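PDB 3MBR: glutamine cyclotransferase from Xanthomonas campestris, which probably catalyses the cyclisation of N-terminal glutamine to pyroglutamate on peptides and proteins, and folds as a calcium-binding beta-propeller. Local coordinates for residues K47-L50 with E51-R54; A210-A213 with E214-R217. The protein carries 1 engineered substitution. All coordinates share one frame; numbering follows the deposited sequence.

Contact 1: residues K47-L50 with E51-R54; sequences KVDL and ETGR
Asp49 reaches into the turn made by Glu51 to Arg54, and its carboxylate meets Thr52. Its CB lies 3.4 Å from OG1 of Thr52. A chi1 of -179° puts CG anti to the backbone N and beside the carbonyl carbon, on the side where the chain continues into the turn. OD1 takes the hydroxyl of Thr52 at 2.8 Å from OG1, on its anti side and a little out of the carboxylate plane, and adds a weak bond from the Thr52 backbone N. OD2 is reached by a water, which donates to it and accepts from the backbone N of Glu51 3.1 Å away. Thr52 OG1 has a second task: it accepts from Arg54 N at 3.2 Å, the closing bond of an ST turn. The whole loop joins strand 44-49 to strand 55-60, neighbours in a four-stranded antiparallel blade of the propeller. Its backbone is tied by two bonds, Asp49 N to Arg54 O at 2.9 Å and Gly53 N to Asp49 O at 2.8 Å. Gly53 sits at positive phi (74°), a region where a residue without a CB is least strained. CG1 of Val48 packs 3.6 Å from Gly53 O, and the Leu50 side chain touches Leu33, Tyr15 and Phe219.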
loop_
_atom_site.group_PDB
_atom_site.type_symbol
_atom_site.label_atom_id
_atom_site.label_comp_id
_atom_site.label_asym_id
_atom_site.label_seq_id
_atom_site.Cartn_x
_atom_site.Cartn_y
_atom_site.Cartn_z
ATOM N N LYS A 47 9.601 -8.143 -7.796
ATOM C CA LYS A 47 9.090 -9.356 -7.181
ATOM C C LYS A 47 10.169 -9.814 -6.211
ATOM O O LYS A 47 11.306 -9.995 -6.647
ATOM C CB LYS A 47 8.849 -10.424 -8.230
ATOM C CG LYS A 47 8.382 -11.756 -7.608
ATOM C CD LYS A 47 8.273 -12.814 -8.793
ATOM C CE LYS A 47 7.838 -14.109 -8.352
ATOM N NZ LYS A 47 7.895 -15.049 -9.545
ATOM N N VAL A 48 9.808 -9.991 -4.966
ATOM C CA VAL A 48 10.804 -10.136 -3.869
ATOM C C VAL A 48 10.548 -11.379 -3.071
ATOM O O VAL A 48 9.416 -11.731 -2.763
ATOM C CB VAL A 48 10.817 -8.862 -2.967
ATOM C CG1 VAL A 48 11.796 -8.996 -1.803
ATOM C CG2 VAL A 48 11.028 -7.585 -3.780
ATOM N N ASP A 49 11.617 -12.084 -2.809
ATOM C CA ASP A 49 11.577 -13.251 -1.918
ATOM C C ASP A 49 11.424 -12.767 -0.464
ATOM O O ASP A 49 12.229 -12.004 0.065
ATOM C CB ASP A 49 12.880 -14.057 -2.061
ATOM C CG ASP A 49 12.879 -15.264 -1.205
ATOM O OD1 ASP A 49 13.610 -15.317 -0.191
ATOM O OD2 ASP A 49 12.021 -16.132 -1.475
ATOM N N LEU A 50 10.347 -13.186 0.204
ATOM C CA LEU A 50 10.117 -12.762 1.571
ATOM C C LEU A 50 11.254 -13.045 2.520
ATOM O O LEU A 50 11.662 -12.196 3.309
ATOM C CB LEU A 50 8.790 -13.411 2.054
ATOM C CG LEU A 50 8.480 -13.246 3.522
ATOM C CD1 LEU A 50 8.217 -11.735 3.895
ATOM C CD2 LEU A 50 7.314 -14.099 4.017
ATOM N N GLU A 51 11.734 -14.269 2.494
ATOM C CA GLU A 51 12.607 -14.704 3.526
ATOM C C GLU A 51 13.986 -14.019 3.447
ATOM O O GLU A 51 14.621 -13.798 4.477
ATOM C CB GLU A 51 12.777 -16.224 3.419
ATOM C CG GLU A 51 11.445 -16.923 3.799
ATOM C CD GLU A 51 11.112 -16.877 5.274
ATOM O OE1 GLU A 51 11.900 -16.396 6.133
ATOM O OE2 GLU A 51 10.013 -17.320 5.575
ATOM N N THR A 52 14.402 -13.659 2.236
ATOM C CA THR A 52 15.758 -13.142 2.003
ATOM C C THR A 52 15.735 -11.648 1.633
ATOM O O THR A 52 16.739 -10.967 1.734
ATOM C CB THR A 52 16.499 -13.895 0.905
ATOM O OG1 THR A 52 15.834 -13.687 -0.335
ATOM C CG2 THR A 52 16.649 -15.401 1.265
ATOM N N GLY A 53 14.583 -11.151 1.218
ATOM C CA GLY A 53 14.526 -9.764 0.715
ATOM C C GLY A 53 15.141 -9.572 -0.662
ATOM O O GLY A 53 15.262 -8.471 -1.132
ATOM N N ARG A 54 15.605 -10.650 -1.291
ATOM C CA ARG A 54 16.271 -10.556 -2.604
ATOM C C ARG A 54 15.253 -10.371 -3.731
ATOM O O ARG A 54 14.144 -10.940 -3.717
ATOM C CB ARG A 54 17.006 -11.892 -2.830
ATOM C CG ARG A 54 18.277 -11.961 -1.939
ATOM C CD ARG A 54 18.906 -13.369 -1.963
ATOM N NE ARG A 54 20.048 -13.424 -1.056
ATOM C CZ ARG A 54 20.671 -14.544 -0.691
ATOM N NH1 ARG A 54 20.218 -15.719 -1.122
ATOM N NH2 ARG A 54 21.721 -14.484 0.127
HETATM O O HOH W 1 10.593 -16.669 0.932
#

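Contact 2: residues A210-A213 with E214-R217; sequences AFDA and EHDR
Glu214, the first residue past Ala213, lays its CB 3.6 Å from OD2 of Asp212, while its CG sits over the centre of the His215 ring. Next comes His215, which holds Asp212 twice. Its backbone N donates to OD2 from well above the carboxylate plane, and its ring ND1 donates to the syn lone pair of OD1 at 2.9 Å. That oxygen lies close to the ring plane, although ring and carboxylate are turned 81° apart. Asp216 has backbone angles in the left-handed region, and its OD1 comes to the edge of the Phe211 ring, 3.3 Å from CE1. Asp216 and Arg217 together face Asp212, a G1 beta bulge in the hairpin between strands 206-212 and 217-222. Arg217 closes it: Asp212 N donates to Arg217 O at 2.7 Å, and Arg217 N donates back to Asp212 O at 3.0 Å. The bend at chi3 (-66°) brings the guanidinium in side-on: NE at 2.8 Å and NH2 at 3.1 Å both reach OD1 of Asp212 on its anti side. NH2 also makes a weak bond to Tyr28 OH. One carboxylate oxygen of the buried Asp212 thus accepts three donors, a setting that would be expected to stabilise the negative charge of Asp212 and to fix the rotation of its carboxylate.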
loop_
_atom_site.group_PDB
_atom_site.type_symbol
_atom_site.label_atom_id
_atom_site.label_comp_id
_atom_site.label_asym_id
_atom_site.label_seq_id
_atom_site.Cartn_x
_atom_site.Cartn_y
_atom_site.Cartn_z
ATOM N N ALA A 210 1.165 -5.307 3.286
ATOM C CA ALA A 210 0.786 -6.434 2.447
ATOM C C ALA A 210 0.132 -7.564 3.289
ATOM O O ALA A 210 0.703 -7.934 4.306
ATOM C CB ALA A 210 1.969 -7.004 1.681
ATOM N N PHE A 211 -0.946 -8.136 2.848
ATOM C CA PHE A 211 -1.601 -9.167 3.588
ATOM C C PHE A 211 -1.578 -10.479 2.802
ATOM O O PHE A 211 -1.921 -10.523 1.579
ATOM C CB PHE A 211 -3.056 -8.743 3.849
ATOM C CG PHE A 211 -3.788 -9.718 4.684
ATOM C CD1 PHE A 211 -3.341 -10.060 5.946
ATOM C CD2 PHE A 211 -4.977 -10.289 4.216
ATOM C CE1 PHE A 211 -4.044 -10.962 6.765
ATOM C CE2 PHE A 211 -5.731 -11.172 5.064
ATOM C CZ PHE A 211 -5.241 -11.512 6.294
ATOM N N ASP A 212 -1.089 -11.531 3.456
ATOM C CA ASP A 212 -1.132 -12.907 2.932
ATOM C C ASP A 212 -2.412 -13.509 3.483
ATOM O O ASP A 212 -2.444 -13.885 4.655
ATOM C CB ASP A 212 0.110 -13.625 3.472
ATOM C CG ASP A 212 0.049 -15.142 3.307
ATOM O OD1 ASP A 212 1.013 -15.792 3.786
ATOM O OD2 ASP A 212 -0.909 -15.692 2.722
ATOM N N ALA A 213 -3.486 -13.551 2.645
ATOM C CA ALA A 213 -4.718 -14.027 3.206
ATOM C C ALA A 213 -4.733 -15.510 3.454
ATOM O O ALA A 213 -5.479 -15.971 4.354
ATOM C CB ALA A 213 -5.936 -13.610 2.336
ATOM N N GLU A 214 -3.912 -16.263 2.702
ATOM C CA GLU A 214 -3.968 -17.731 2.903
ATOM C C GLU A 214 -3.497 -18.129 4.318
ATOM O O GLU A 214 -3.985 -19.071 4.946
ATOM C CB GLU A 214 -3.103 -18.376 1.828
ATOM C CG GLU A 214 -3.004 -19.888 1.964
ATOM C CD GLU A 214 -2.182 -20.550 0.892
ATOM O OE1 GLU A 214 -2.023 -21.821 1.000
ATOM O OE2 GLU A 214 -1.724 -19.833 -0.048
ATOM N N HIS A 215 -2.478 -17.426 4.799
ATOM C CA HIS A 215 -1.901 -17.776 6.086
ATOM C C HIS A 215 -2.138 -16.734 7.159
ATOM O O HIS A 215 -1.643 -16.913 8.255
ATOM C CB HIS A 215 -0.392 -18.036 5.970
ATOM C CG HIS A 215 -0.038 -19.014 4.906
ATOM N ND1 HIS A 215 0.426 -18.630 3.656
ATOM C CD2 HIS A 215 -0.086 -20.384 4.887
ATOM C CE1 HIS A 215 0.649 -19.715 2.928
ATOM N NE2 HIS A 215 0.336 -20.789 3.640
ATOM N N ASP A 216 -2.923 -15.679 6.830
ATOM C CA ASP A 216 -3.270 -14.579 7.728
ATOM C C ASP A 216 -2.017 -13.920 8.257
ATOM O O ASP A 216 -1.867 -13.798 9.472
ATOM C CB ASP A 216 -4.172 -15.120 8.881
ATOM C CG ASP A 216 -4.735 -13.996 9.799
ATOM O OD1 ASP A 216 -4.756 -12.787 9.433
ATOM O OD2 ASP A 216 -5.161 -14.387 10.908
ATOM N N ARG A 217 -1.149 -13.480 7.355
ATOM C CA ARG A 217 0.071 -12.758 7.775
ATOM C C ARG A 217 0.007 -11.337 7.244
ATOM O O ARG A 217 -0.163 -11.149 6.009
ATOM C CB ARG A 217 1.332 -13.460 7.232
ATOM C CG ARG A 217 1.445 -14.939 7.671
ATOM C CD ARG A 217 2.777 -15.529 7.295
ATOM N NE ARG A 217 2.925 -15.617 5.856
ATOM C CZ ARG A 217 4.071 -15.918 5.238
ATOM N NH1 ARG A 217 5.180 -16.231 5.974
ATOM N NH2 ARG A 217 4.101 -15.983 3.930
#

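Both contacts are tight turns between antiparallel strands, in different four-stranded sheets of the propeller, and in each an aspartate at or near the end of the incoming strand binds the residues that follow it. Their centres lie 16 Å apart, yet they touch: CD2 of Leu50 in contact 1 packs 3.6 Å from NH1 of Arg217 in contact 2. The calcium ion is much nearer contact 2, where the Ala210 side chain is about 5 Å away and the preceding residue, Ile209, belongs to the metal site; Phe211 N is hydrogen-bonded to Glu156, another calcium ligand. From contact 1 the ion is about 13 Å from the Val48 side chain.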